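PDB 4I3B: bilirubin-inducible fluorescent protein UnaG from Anguilla japonica, which binds unconjugated bilirubin with high affinity inside its beta barrel and, once loaded, fluoresces green on excitation. Local coordinates for residues A[121-124]-A[129-132]; A[97-102]-A[108-113]; A[53-58]-A[63-68]. All coordinates share one frame; numbering follows the deposited sequence.

How the interactions relate
All three contacts are antiparallel strand pairings in the wall of one barrel, and each meets the bilirubin (BLR) inside it. Interactions 1 and 2 lie side by side, their centres 9 Å apart, because strands 106-115 and 118-125 are neighbours in the sheet: T122 N is 2.9 Å from V111 O, and L123 CD2 packs 3.7 Å from Y110 CE2. Interaction 3 belongs to the other side of the chain's centre, about 18 Å from interaction 1 and 16 Å from interaction 2 between centres. Its one touch with interaction 2 is Y99 OH against V67 CG1, 3.7 Å apart. R132, R112 and N57, one from each contact, all hydrogen-bond to the pigment.

Interaction 1: A[121-124]-A[129-132]. With BLR (3-[5-[(Z)-(4-ethenyl-3-methyl-5-oxidanylidene-pyrrol-2-ylidene)methyl]-2-[[5-[(Z)-(3-ethenyl-4-methyl-5-oxidanylidene-pyrrol-2-ylidene)methyl]-3-(3-hydroxy-3-oxopropyl)-4-methyl-1H-pyrrol-2-yl]methyl]-4-methyl-1H-pyrrol-3-yl]propanoic acid), chain G.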
loop_
_atom_site.group_PDB
_atom_site.type_symbol
_atom_site.label_atom_id
_atom_site.label_comp_id
_atom_site.label_asym_id
_atom_site.label_seq_id
_atom_site.Cartn_x
_atom_site.Cartn_y
_atom_site.Cartn_z
ATOM N N VAL A 121 7.320 -0.538 -3.532
ATOM C CA VAL A 121 6.301 -1.539 -3.194
ATOM C C VAL A 121 6.124 -2.490 -4.378
ATOM O O VAL A 121 5.876 -2.042 -5.499
ATOM C CB VAL A 121 4.971 -0.885 -2.736
ATOM C CG1 VAL A 121 4.358 0.067 -3.747
ATOM C CG2 VAL A 121 3.970 -1.951 -2.350
ATOM N N THR A 122 6.187 -3.790 -4.097
ATOM C CA THR A 122 5.890 -4.818 -5.064
ATOM C C THR A 122 4.588 -5.490 -4.637
ATOM O O THR A 122 4.463 -5.937 -3.481
ATOM C CB THR A 122 7.022 -5.861 -5.132
ATOM O OG1 THR A 122 8.255 -5.229 -5.461
ATOM C CG2 THR A 122 6.748 -6.905 -6.178
ATOM N N LEU A 123 3.630 -5.532 -5.561
ATOM C CA LEU A 123 2.285 -5.994 -5.313
ATOM C C LEU A 123 2.043 -7.260 -6.085
ATOM O O LEU A 123 2.256 -7.306 -7.300
ATOM C CB LEU A 123 1.254 -4.961 -5.760
ATOM C CG LEU A 123 1.395 -3.522 -5.241
ATOM C CD1 LEU A 123 2.448 -2.652 -5.983
ATOM C CD2 LEU A 123 0.052 -2.826 -5.323
ATOM N N THR A 124 1.570 -8.294 -5.411
ATOM C CA THR A 124 1.343 -9.578 -6.052
ATOM C C THR A 124 -0.061 -10.099 -5.789
ATOM O O THR A 124 -0.476 -10.206 -4.630
ATOM C CB THR A 124 2.360 -10.617 -5.560
ATOM O OG1 THR A 124 3.688 -10.141 -5.787
ATOM C CG2 THR A 124 2.184 -11.933 -6.299
ATOM N N VAL A 129 1.691 -9.120 -11.094
ATOM C CA VAL A 129 2.608 -8.345 -10.267
ATOM C C VAL A 129 2.675 -6.900 -10.739
ATOM O O VAL A 129 2.702 -6.642 -11.957
ATOM C CB VAL A 129 4.019 -8.974 -10.291
ATOM C CG1 VAL A 129 4.912 -8.343 -9.221
ATOM C CG2 VAL A 129 3.950 -10.498 -10.105
ATOM N N ALA A 130 2.702 -5.972 -9.784
ATOM C CA ALA A 130 2.849 -4.544 -10.088
ATOM C C ALA A 130 3.919 -3.964 -9.167
ATOM O O ALA A 130 4.300 -4.605 -8.169
ATOM C CB ALA A 130 1.535 -3.798 -9.938
ATOM N N VAL A 131 4.376 -2.769 -9.499
ATOM C CA VAL A 131 5.341 -2.083 -8.689
ATOM C C VAL A 131 5.051 -0.594 -8.701
ATOM O O VAL A 131 4.653 -0.026 -9.730
ATOM C CB VAL A 131 6.782 -2.339 -9.163
ATOM C CG1 VAL A 131 7.223 -3.729 -8.768
ATOM C CG2 VAL A 131 6.932 -2.058 -10.694
ATOM N N ARG A 132 5.220 0.024 -7.536
ATOM C CA ARG A 132 5.205 1.466 -7.431
ATOM C C ARG A 132 6.401 1.897 -6.613
ATOM O O ARG A 132 6.879 1.152 -5.762
ATOM C CB ARG A 132 3.911 1.973 -6.805
ATOM C CG ARG A 132 2.668 1.288 -7.369
ATOM C CD ARG A 132 1.450 1.822 -6.654
ATOM N NE ARG A 132 0.884 2.981 -7.328
ATOM C CZ ARG A 132 -0.109 3.736 -6.822
ATOM N NH1 ARG A 132 -0.602 3.564 -5.585
ATOM N NH2 ARG A 132 -0.619 4.696 -7.566
HETATM C CHA BLR G . -1.837 3.522 -1.635
HETATM N NA BLR G . -0.815 2.644 0.505
HETATM C C1A BLR G . -1.907 3.054 -0.192
HETATM C C2A BLR G . -3.039 2.851 0.580
HETATM C C3A BLR G . -2.602 2.284 1.778
HETATM C C4A BLR G . -1.219 2.172 1.708
HETATM C CMA BLR G . -3.457 1.887 2.943
HETATM C CAA BLR G . -4.444 3.197 0.196
HETATM C CBA BLR G . -5.235 2.021 -0.221
HETATM C CGA BLR G . -6.643 2.346 -0.571
HETATM O O1A BLR G . -6.970 3.501 -0.969
HETATM O O2A BLR G . -7.501 1.405 -0.407
HETATM C CHB BLR G . -0.375 1.634 2.789
HETATM N NB BLR G . 1.832 2.455 2.090
HETATM C C1B BLR G . 0.977 1.765 2.978
HETATM C C2B BLR G . 1.756 1.235 4.023
HETATM C C3B BLR G . 2.994 1.548 3.889
HETATM C C4B BLR G . 3.250 2.352 2.623
HETATM C CMB BLR G . 1.156 0.423 5.154
HETATM O OB BLR G . 4.203 2.830 2.115
HETATM C CAB BLR G . 4.122 1.202 4.789
HETATM C CBB BLR G . 5.423 1.563 4.572
HETATM N NC BLR G . -5.990 3.881 -4.878
HETATM C C1C BLR G . -7.186 4.627 -5.492
HETATM C C2C BLR G . -8.078 3.484 -5.834
HETATM C C3C BLR G . -7.563 2.352 -5.499
HETATM C C4C BLR G . -6.319 2.479 -4.907
HETATM C CMC BLR G . -9.412 3.749 -6.446
HETATM O OC BLR G . -7.275 5.812 -5.651
HETATM C CAC BLR G . -8.192 1.027 -5.646
HETATM C CBC BLR G . -8.952 0.686 -6.716
HETATM C CHD BLR G . -5.496 1.513 -4.428
HETATM N ND BLR G . -3.728 2.827 -3.123
HETATM C C1D BLR G . -4.267 1.708 -3.642
HETATM C C2D BLR G . -3.377 0.591 -3.265
HETATM C C3D BLR G . -2.332 1.099 -2.538
HETATM C C4D BLR G . -2.529 2.552 -2.390
HETATM C CMD BLR G . -3.632 -0.821 -3.677
HETATM C CAD BLR G . -1.216 0.287 -1.939
HETATM C CBD BLR G . 0.027 0.374 -2.802
HETATM C CGD BLR G . 0.801 1.605 -2.497
HETATM O O1D BLR G . 1.020 2.422 -3.409
HETATM O O2D BLR G . 1.272 1.817 -1.355
#
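R132 lies alongside V121, both side chains pointing the same way, and carries the one flat side-chain group of this pairing, a guanidinium. BLR O1D, a propionate oxygen, stands at the edge of that group and near its plane, while F17 makes a cation-pi contact with it. The setting is the beta hairpin of strands 118-125 and 128-135 in a barrel of the fatty-acid-binding-protein type, with V121, L123, A130 and R132 facing the barrel interior, where bilirubin sits, and T122, T124, V129 and V131 on the other side. R132 NH1 donates to BLR O1D over 2.9 Å, in a bond bent to 146° at the hydrogen. The side chain runs straight to CD and then turns at chi3 (91°), which brings NH1 round to the propionate; NH2 goes to T37 OG1, so both terminal nitrogens are held and the group has little freedom to rotate. Closer to the backbone, V121 CG1 sits in the crowded position between its own N and carbonyl carbon (chi1 57°), pressed 3.6 Å from R132 CB. L123 CD1 lies 4.2 Å from CB of its partner A130, and its other methyl, CD2, comes within 4.1 Å of BLR CBD, on the propionate chain. Y20, from the helix 17-23, touches both L123 and A130. Four backbone hydrogen bonds tie V121 to R132 and L123 to A130. The one from L123 N to A130 O is almost perfectly straight, though its donor is tilted out of the carbonyl plane. On the other side, T122 CG2 and V129 CG1 meet at 3.8 Å, their side chains crossing obliquely. V129 also leans on the opposite backbone: its CA makes a CA-H...O contact of 3.2 Å with L123 O.

Interaction 2: A[97-102]-A[108-113]. With BLR (3-[5-[(Z)-(4-ethenyl-3-methyl-5-oxidanylidene-pyrrol-2-ylidene)methyl]-2-[[5-[(Z)-(3-ethenyl-4-methyl-5-oxidanylidene-pyrrol-2-ylidene)methyl]-3-(3-hydroxy-3-oxopropyl)-4-methyl-1H-pyrrol-2-yl]methyl]-4-methyl-1H-pyrrol-3-yl]propanoic acid), chain G.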
loop_
_atom_site.group_PDB
_atom_site.type_symbol
_atom_site.label_atom_id
_atom_site.label_comp_id
_atom_site.label_asym_id
_atom_site.label_seq_id
_atom_site.Cartn_x
_atom_site.Cartn_y
_atom_site.Cartn_z
ATOM N N LEU A 97 8.993 -4.643 4.878
ATOM C CA LEU A 97 7.698 -4.624 5.545
ATOM C C LEU A 97 6.748 -5.328 4.623
ATOM O O LEU A 97 6.585 -4.923 3.456
ATOM C CB LEU A 97 7.242 -3.199 5.781
ATOM C CG LEU A 97 6.051 -3.024 6.691
ATOM C CD1 LEU A 97 6.449 -3.344 8.154
ATOM C CD2 LEU A 97 5.537 -1.608 6.498
ATOM N N VAL A 98 6.132 -6.390 5.120
ATOM C CA VAL A 98 5.274 -7.237 4.298
ATOM C C VAL A 98 3.841 -7.210 4.794
ATOM O O VAL A 98 3.576 -7.477 5.966
ATOM C CB VAL A 98 5.780 -8.673 4.282
ATOM C CG1 VAL A 98 4.836 -9.539 3.498
ATOM C CG2 VAL A 98 7.188 -8.727 3.720
ATOM N N TYR A 99 2.933 -6.860 3.897
ATOM C CA TYR A 99 1.532 -6.577 4.205
ATOM C C TYR A 99 0.683 -7.577 3.431
ATOM O O TYR A 99 0.808 -7.681 2.196
ATOM C CB TYR A 99 1.262 -5.140 3.738
ATOM C CG TYR A 99 -0.021 -4.459 4.162
ATOM C CD1 TYR A 99 -1.290 -4.950 3.846
ATOM C CD2 TYR A 99 0.051 -3.263 4.858
ATOM C CE1 TYR A 99 -2.478 -4.221 4.212
ATOM C CE2 TYR A 99 -1.085 -2.570 5.214
ATOM C CZ TYR A 99 -2.332 -3.032 4.896
ATOM O OH TYR A 99 -3.429 -2.287 5.262
ATOM N N VAL A 100 -0.123 -8.355 4.152
ATOM C CA VAL A 100 -0.952 -9.385 3.506
ATOM C C VAL A 100 -2.411 -9.111 3.804
ATOM O O VAL A 100 -2.788 -8.868 4.957
ATOM C CB VAL A 100 -0.580 -10.812 3.969
ATOM C CG1 VAL A 100 -1.542 -11.872 3.353
ATOM C CG2 VAL A 100 0.872 -11.100 3.630
ATOM N N GLN A 101 -3.228 -9.128 2.745
ATOM C CA GLN A 101 -4.677 -9.032 2.849
ATOM C C GLN A 101 -5.322 -10.354 2.458
ATOM O O GLN A 101 -4.930 -10.952 1.441
ATOM C CB GLN A 101 -5.193 -7.939 1.913
ATOM C CG GLN A 101 -4.786 -6.528 2.311
ATOM C CD GLN A 101 -5.120 -5.518 1.245
ATOM O OE1 GLN A 101 -5.168 -5.858 0.063
ATOM N NE2 GLN A 101 -5.339 -4.277 1.643
ATOM N N LYS A 102 -6.314 -10.768 3.255
ATOM C CA LYS A 102 -7.076 -11.979 2.992
ATOM C C LYS A 102 -8.552 -11.648 2.937
ATOM O O LYS A 102 -9.059 -10.917 3.787
ATOM C CB LYS A 102 -6.867 -12.982 4.124
ATOM C CG LYS A 102 -5.413 -13.409 4.267
ATOM C CD LYS A 102 -5.202 -14.297 5.480
ATOM C CE LYS A 102 -3.727 -14.349 5.867
ATOM N NZ LYS A 102 -3.492 -14.889 7.256
ATOM N N THR A 108 -3.514 -11.436 -1.113
ATOM C CA THR A 108 -2.643 -10.595 -1.915
ATOM C C THR A 108 -1.571 -10.009 -0.987
ATOM O O THR A 108 -1.807 -9.831 0.207
ATOM C CB THR A 108 -3.439 -9.490 -2.675
ATOM O OG1 THR A 108 -2.549 -8.837 -3.574
ATOM C CG2 THR A 108 -4.092 -8.475 -1.757
ATOM N N THR A 109 -0.392 -9.721 -1.534
ATOM C CA THR A 109 0.739 -9.293 -0.737
ATOM C C THR A 109 1.384 -8.018 -1.293
ATOM O O THR A 109 1.497 -7.845 -2.515
ATOM C CB THR A 109 1.765 -10.450 -0.675
ATOM O OG1 THR A 109 1.097 -11.634 -0.219
ATOM C CG2 THR A 109 2.938 -10.131 0.257
ATOM N N TYR A 110 1.817 -7.162 -0.388
ATOM C CA TYR A 110 2.602 -5.971 -0.714
ATOM C C TYR A 110 3.905 -6.057 0.047
ATOM O O TYR A 110 3.893 -6.193 1.262
ATOM C CB TYR A 110 1.880 -4.703 -0.279
ATOM C CG TYR A 110 0.447 -4.612 -0.654
ATOM C CD1 TYR A 110 -0.518 -5.369 0.017
ATOM C CD2 TYR A 110 0.024 -3.767 -1.684
ATOM C CE1 TYR A 110 -1.847 -5.287 -0.332
ATOM C CE2 TYR A 110 -1.302 -3.681 -2.024
ATOM C CZ TYR A 110 -2.244 -4.419 -1.347
ATOM O OH TYR A 110 -3.565 -4.305 -1.710
ATOM N N VAL A 111 5.033 -5.961 -0.655
ATOM C CA VAL A 111 6.360 -5.982 -0.026
ATOM C C VAL A 111 6.939 -4.589 -0.228
ATOM O O VAL A 111 7.038 -4.106 -1.364
ATOM C CB VAL A 111 7.286 -7.050 -0.633
ATOM C CG1 VAL A 111 8.657 -6.995 -0.014
ATOM C CG2 VAL A 111 6.678 -8.466 -0.509
ATOM N N ARG A 112 7.345 -3.962 0.870
ATOM C CA ARG A 112 7.847 -2.602 0.883
ATOM C C ARG A 112 9.271 -2.562 1.428
ATOM O O ARG A 112 9.585 -3.144 2.459
ATOM C CB ARG A 112 6.899 -1.699 1.683
ATOM C CG ARG A 112 5.578 -1.499 0.946
ATOM C CD ARG A 112 4.617 -0.669 1.735
ATOM N NE ARG A 112 3.404 -0.377 0.986
ATOM C CZ ARG A 112 2.212 -0.944 1.169
ATOM N NH1 ARG A 112 2.007 -1.910 2.067
ATOM N NH2 ARG A 112 1.204 -0.543 0.418
ATOM N N GLU A 113 10.118 -1.819 0.721
ATOM C CA GLU A 113 11.539 -1.730 1.020
ATOM C C GLU A 113 12.017 -0.340 0.633
ATOM O O GLU A 113 11.418 0.295 -0.239
ATOM C CB GLU A 113 12.317 -2.744 0.169
ATOM C CG GLU A 113 11.496 -3.978 -0.290
ATOM C CD GLU A 113 12.251 -4.912 -1.239
ATOM O OE1 GLU A 113 11.675 -5.314 -2.302
ATOM O OE2 GLU A 113 13.429 -5.243 -0.923
HETATM C CHA BLR G . -1.837 3.522 -1.635
HETATM N NA BLR G . -0.815 2.644 0.505
HETATM C C1A BLR G . -1.907 3.054 -0.192
HETATM C C2A BLR G . -3.039 2.851 0.580
HETATM C C3A BLR G . -2.602 2.284 1.778
HETATM C C4A BLR G . -1.219 2.172 1.708
HETATM C CMA BLR G . -3.457 1.887 2.943
HETATM C CAA BLR G . -4.444 3.197 0.196
HETATM C CBA BLR G . -5.235 2.021 -0.221
HETATM C CGA BLR G . -6.643 2.346 -0.571
HETATM O O1A BLR G . -6.970 3.501 -0.969
HETATM O O2A BLR G . -7.501 1.405 -0.407
HETATM C CHB BLR G . -0.375 1.634 2.789
HETATM N NB BLR G . 1.832 2.455 2.090
HETATM C C1B BLR G . 0.977 1.765 2.978
HETATM C C2B BLR G . 1.756 1.235 4.023
HETATM C C3B BLR G . 2.994 1.548 3.889
HETATM C C4B BLR G . 3.250 2.352 2.623
HETATM C CMB BLR G . 1.156 0.423 5.154
HETATM O OB BLR G . 4.203 2.830 2.115
HETATM C CAB BLR G . 4.122 1.202 4.789
HETATM C CBB BLR G . 5.423 1.563 4.572
HETATM N NC BLR G . -5.990 3.881 -4.878
HETATM C C1C BLR G . -7.186 4.627 -5.492
HETATM C C2C BLR G . -8.078 3.484 -5.834
HETATM C C3C BLR G . -7.563 2.352 -5.499
HETATM C C4C BLR G . -6.319 2.479 -4.907
HETATM C CMC BLR G . -9.412 3.749 -6.446
HETATM O OC BLR G . -7.275 5.812 -5.651
HETATM C CAC BLR G . -8.192 1.027 -5.646
HETATM C CBC BLR G . -8.952 0.686 -6.716
HETATM C CHD BLR G . -5.496 1.513 -4.428
HETATM N ND BLR G . -3.728 2.827 -3.123
HETATM C C1D BLR G . -4.267 1.708 -3.642
HETATM C C2D BLR G . -3.377 0.591 -3.265
HETATM C C3D BLR G . -2.332 1.099 -2.538
HETATM C C4D BLR G . -2.529 2.552 -2.390
HETATM C CMD BLR G . -3.632 -0.821 -3.677
HETATM C CAD BLR G . -1.216 0.287 -1.939
HETATM C CBD BLR G . 0.027 0.374 -2.802
HETATM C CGD BLR G . 0.801 1.605 -2.497
HETATM O O1D BLR G . 1.020 2.422 -3.409
HETATM O O2D BLR G . 1.272 1.817 -1.355
HETATM O O HOH W 1 4.119 -3.756 2.833
HETATM O O HOH W 2 -5.267 -2.328 -0.608
#
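L97, Y99 and Q101 pair with R112, Y110 and T108 through six backbone hydrogen bonds, the two strand axes running antiparallel at 166° and 4.7 Å apart. The side chains of these pairs share one side of the sheet. Y110 crosses over toward Q101, its OH donating to Q101 OE1 across 2.9 Å. The amide stands nearly perpendicular to the ring and OE1 lies at the ring edge, but the hydroxyl comes from above the amide's carbonyl plane, not on a lone pair. OE1 also accepts from R83, and NE2 is bonded to E77 and to a water that donates to Y110 OH, so the amide is fixed at both ends. T108 CG2 rests 3.4 Å from Q101 OE1, while T108 OG1 bonds to T124 and Y20. This is the beta hairpin of strands 96-103 and 106-115, and its inner side forms part of the fatty-acid-binding-protein barrel, of the calycin superfamily, that holds the pigment. Y99 and Y110 lie side by side with ring planes 78° apart and meet obliquely through their CD1 atoms; Y99 OH ends on E77. R112 runs extended from CG to NE, which carries its guanidinium out under BLR, with C1B 3.4 Å above one face and over its centre. R112 NH2 donates to BLR O2D at 3.0 Å, nearly straight (165°). NH1 passes 3.7 Å from Y99 CD2, the guanidinium steeply inclined to the ring, and donates to a water whose own hydrogens go to the carbonyls of L97 and Y110. Beyond it, L97 CD2 touches the vinyl carbon CAB of BLR at 3.6 Å.

Interaction 3: A[53-58]-A[63-68]; sequences VKIENG and LDTQVK. With BLR (3-[5-[(Z)-(4-ethenyl-3-methyl-5-oxidanylidene-pyrrol-2-ylidene)methyl]-2-[[5-[(Z)-(3-ethenyl-4-methyl-5-oxidanylidene-pyrrol-2-ylidene)methyl]-3-(3-hydroxy-3-oxopropyl)-4-methyl-1H-pyrrol-2-yl]methyl]-4-methyl-1H-pyrrol-3-yl]propanoic acid), chain G.
I55 and L63 give up more surface to this pairing than any other residue, with T65 and V53 close behind. I55 and T65 form an antiparallel hydrogen-bonded pair, N to O in both directions, and their side chains point the same way as those of V53 and V67, toward the bilirubin. I55 lays CG1 and CD1 against a pyrrole of BLR, CD1 at 3.4 Å from C3A, while T65 CG2 approaches the propionate oxygen O1A. V67 CG1 adds a contact of 3.7 Å with the BLR methyl CMA. L63 contributes mostly through its carbonyl: O accepts from both N57 N and N57 ND2, which arrive from opposite faces of the carbonyl plane, each at 3.0 Å. Its methyl CD1 also reaches BLR CMC. The ND2 bonds to L63 O and BLR O1A fix the amide, while the backbone N bond ties the strand end; CG anti to its own carbonyl carbon (chi1 -77°) delivers the group to the pigment. There N57 OD1 accepts from BLR ND, 3.2 Å away and nearly straight at 165°, and more weakly from BLR NC; ND2 lies 3.0 Å from BLR O1A. A leucine in place of N57 would probably leave the pyrrole N-H (ND), the lactam N-H (NC) and O1A without this partner, and the terminal lactam ring and its neighbouring pyrrole less firmly oriented. On the opposite side of the strands E56 and D64 run alongside one another, E56 OE2 and D64 OD2 4.4 Å apart, like charges perhaps eased by the bond of E56 OE1 to Y42. A water links D64 OD1 to G58 N at the turn. The whole is a beta hairpin of strands 50-56 and 64-70 whose inner side lines the bilirubin-binding interior of a fatty-acid-binding-protein barrel.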
loop_
_atom_site.group_PDB
_atom_site.type_symbol
_atom_site.label_atom_id
_atom_site.label_comp_id
_atom_site.label_asym_id
_atom_site.label_seq_id
_atom_site.Cartn_x
_atom_site.Cartn_y
_atom_site.Cartn_z
ATOM N N VAL A 53 -0.653 5.104 8.623
ATOM C CA VAL A 53 -0.363 5.609 7.284
ATOM C C VAL A 53 -1.603 6.367 6.812
ATOM O O VAL A 53 -2.705 5.799 6.759
ATOM C CB VAL A 53 0.000 4.498 6.277
ATOM C CG1 VAL A 53 0.336 5.126 4.898
ATOM C CG2 VAL A 53 1.195 3.720 6.775
ATOM N N LYS A 54 -1.424 7.657 6.521
ATOM C CA LYS A 54 -2.479 8.455 5.931
ATOM C C LYS A 54 -2.160 8.604 4.441
ATOM O O LYS A 54 -1.020 8.888 4.076
ATOM C CB LYS A 54 -2.545 9.832 6.565
ATOM C CG LYS A 54 -3.626 10.705 5.959
ATOM C CD LYS A 54 -3.700 12.106 6.579
ATOM C CE LYS A 54 -4.464 13.080 5.671
ATOM N NZ LYS A 54 -4.507 14.460 6.297
ATOM N N ILE A 55 -3.162 8.404 3.594
ATOM C CA ILE A 55 -2.961 8.389 2.153
ATOM C C ILE A 55 -3.902 9.386 1.496
ATOM O O ILE A 55 -5.108 9.354 1.726
ATOM C CB ILE A 55 -3.229 6.969 1.577
ATOM C CG1 ILE A 55 -2.366 5.913 2.283
ATOM C CG2 ILE A 55 -2.983 6.939 0.056
ATOM C CD1 ILE A 55 -3.030 5.189 3.417
ATOM N N GLU A 56 -3.353 10.246 0.648
ATOM C CA GLU A 56 -4.172 11.033 -0.251
ATOM C C GLU A 56 -3.931 10.424 -1.627
ATOM O O GLU A 56 -2.880 10.657 -2.245
ATOM C CB GLU A 56 -3.743 12.496 -0.208
ATOM C CG GLU A 56 -3.956 13.123 1.164
ATOM C CD GLU A 56 -3.250 14.466 1.336
ATOM O OE1 GLU A 56 -2.227 14.714 0.666
ATOM O OE2 GLU A 56 -3.704 15.236 2.189
ATOM N N ASN A 57 -4.868 9.605 -2.117
ATOM C CA ASN A 57 -4.636 8.960 -3.421
ATOM C C ASN A 57 -4.568 9.982 -4.542
ATOM O O ASN A 57 -3.855 9.776 -5.511
ATOM C CB ASN A 57 -5.700 7.908 -3.706
ATOM C CG ASN A 57 -5.473 6.607 -2.920
ATOM O OD1 ASN A 57 -4.511 5.881 -3.179
ATOM N ND2 ASN A 57 -6.385 6.294 -2.011
ATOM N N GLY A 58 -5.315 11.076 -4.399
ATOM C CA GLY A 58 -5.273 12.161 -5.376
ATOM C C GLY A 58 -6.160 11.937 -6.588
ATOM O O GLY A 58 -6.890 10.948 -6.660
ATOM N N LEU A 63 -9.691 9.845 -3.374
ATOM C CA LEU A 63 -9.948 9.121 -2.143
ATOM C C LEU A 63 -8.804 9.273 -1.135
ATOM O O LEU A 63 -7.670 8.923 -1.429
ATOM C CB LEU A 63 -10.139 7.636 -2.466
ATOM C CG LEU A 63 -11.366 7.348 -3.330
ATOM C CD1 LEU A 63 -11.436 5.892 -3.756
ATOM C CD2 LEU A 63 -12.645 7.778 -2.636
ATOM N N ASP A 64 -9.130 9.792 0.055
ATOM C CA ASP A 64 -8.199 9.834 1.164
ATOM C C ASP A 64 -8.578 8.676 2.080
ATOM O O ASP A 64 -9.771 8.359 2.245
ATOM C CB ASP A 64 -8.358 11.124 1.970
ATOM C CG ASP A 64 -7.723 12.328 1.340
ATOM O OD1 ASP A 64 -7.226 12.235 0.199
ATOM O OD2 ASP A 64 -7.707 13.384 2.035
ATOM N N THR A 65 -7.596 8.036 2.702
ATOM C CA THR A 65 -7.902 7.067 3.734
ATOM C C THR A 65 -6.724 6.931 4.671
ATOM O O THR A 65 -5.740 7.673 4.577
ATOM C CB THR A 65 -8.301 5.705 3.115
ATOM O OG1 THR A 65 -8.875 4.878 4.130
ATOM C CG2 THR A 65 -7.118 4.986 2.489
ATOM N N GLN A 66 -6.860 6.036 5.650
ATOM C CA GLN A 66 -5.762 5.740 6.551
ATOM C C GLN A 66 -5.841 4.293 6.976
ATOM O O GLN A 66 -6.937 3.686 6.970
ATOM C CB GLN A 66 -5.775 6.642 7.780
ATOM C CG GLN A 66 -6.831 6.267 8.750
ATOM C CD GLN A 66 -6.812 7.150 9.975
ATOM O OE1 GLN A 66 -5.870 7.929 10.197
ATOM N NE2 GLN A 66 -7.860 7.045 10.778
ATOM N N VAL A 67 -4.695 3.747 7.370
ATOM C CA VAL A 67 -4.675 2.502 8.113
ATOM C C VAL A 67 -3.827 2.699 9.361
ATOM O O VAL A 67 -2.857 3.482 9.366
ATOM C CB VAL A 67 -4.118 1.324 7.289
ATOM C CG1 VAL A 67 -5.077 0.935 6.153
ATOM C CG2 VAL A 67 -2.737 1.612 6.754
ATOM N N LYS A 68 -4.213 2.004 10.431
ATOM C CA LYS A 68 -3.493 1.996 11.696
ATOM C C LYS A 68 -3.348 0.549 12.123
ATOM O O LYS A 68 -4.340 -0.178 12.151
ATOM C CB LYS A 68 -4.293 2.729 12.784
ATOM C CG LYS A 68 -4.487 4.212 12.590
ATOM C CD LYS A 68 -5.086 4.845 13.849
ATOM C CE LYS A 68 -4.935 6.360 13.835
ATOM N NZ LYS A 68 -5.533 7.012 15.039
HETATM C CHA BLR G . -1.837 3.522 -1.635
HETATM N NA BLR G . -0.815 2.644 0.505
HETATM C C1A BLR G . -1.907 3.054 -0.192
HETATM C C2A BLR G . -3.039 2.851 0.580
HETATM C C3A BLR G . -2.602 2.284 1.778
HETATM C C4A BLR G . -1.219 2.172 1.708
HETATM C CMA BLR G . -3.457 1.887 2.943
HETATM C CAA BLR G . -4.444 3.197 0.196
HETATM C CBA BLR G . -5.235 2.021 -0.221
HETATM C CGA BLR G . -6.643 2.346 -0.571
HETATM O O1A BLR G . -6.970 3.501 -0.969
HETATM O O2A BLR G . -7.501 1.405 -0.407
HETATM C CHB BLR G . -0.375 1.634 2.789
HETATM N NB BLR G . 1.832 2.455 2.090
HETATM C C1B BLR G . 0.977 1.765 2.978
HETATM C C2B BLR G . 1.756 1.235 4.023
HETATM C C3B BLR G . 2.994 1.548 3.889
HETATM C C4B BLR G . 3.250 2.352 2.623
HETATM C CMB BLR G . 1.156 0.423 5.154
HETATM O OB BLR G . 4.203 2.830 2.115
HETATM C CAB BLR G . 4.122 1.202 4.789
HETATM C CBB BLR G . 5.423 1.563 4.572
HETATM N NC BLR G . -5.990 3.881 -4.878
HETATM C C1C BLR G . -7.186 4.627 -5.492
HETATM C C2C BLR G . -8.078 3.484 -5.834
HETATM C C3C BLR G . -7.563 2.352 -5.499
HETATM C C4C BLR G . -6.319 2.479 -4.907
HETATM C CMC BLR G . -9.412 3.749 -6.446
HETATM O OC BLR G . -7.275 5.812 -5.651
HETATM C CAC BLR G . -8.192 1.027 -5.646
HETATM C CBC BLR G . -8.952 0.686 -6.716
HETATM C CHD BLR G . -5.496 1.513 -4.428
HETATM N ND BLR G . -3.728 2.827 -3.123
HETATM C C1D BLR G . -4.267 1.708 -3.642
HETATM C C2D BLR G . -3.377 0.591 -3.265
HETATM C C3D BLR G . -2.332 1.099 -2.538
HETATM C C4D BLR G . -2.529 2.552 -2.390
HETATM C CMD BLR G . -3.632 -0.821 -3.677
HETATM C CAD BLR G . -1.216 0.287 -1.939
HETATM C CBD BLR G . 0.027 0.374 -2.802
HETATM C CGD BLR G . 0.801 1.605 -2.497
HETATM O O1D BLR G . 1.020 2.422 -3.409
HETATM O O2D BLR G . 1.272 1.817 -1.355
HETATM O O HOH W 3 -7.295 12.144 -2.528
#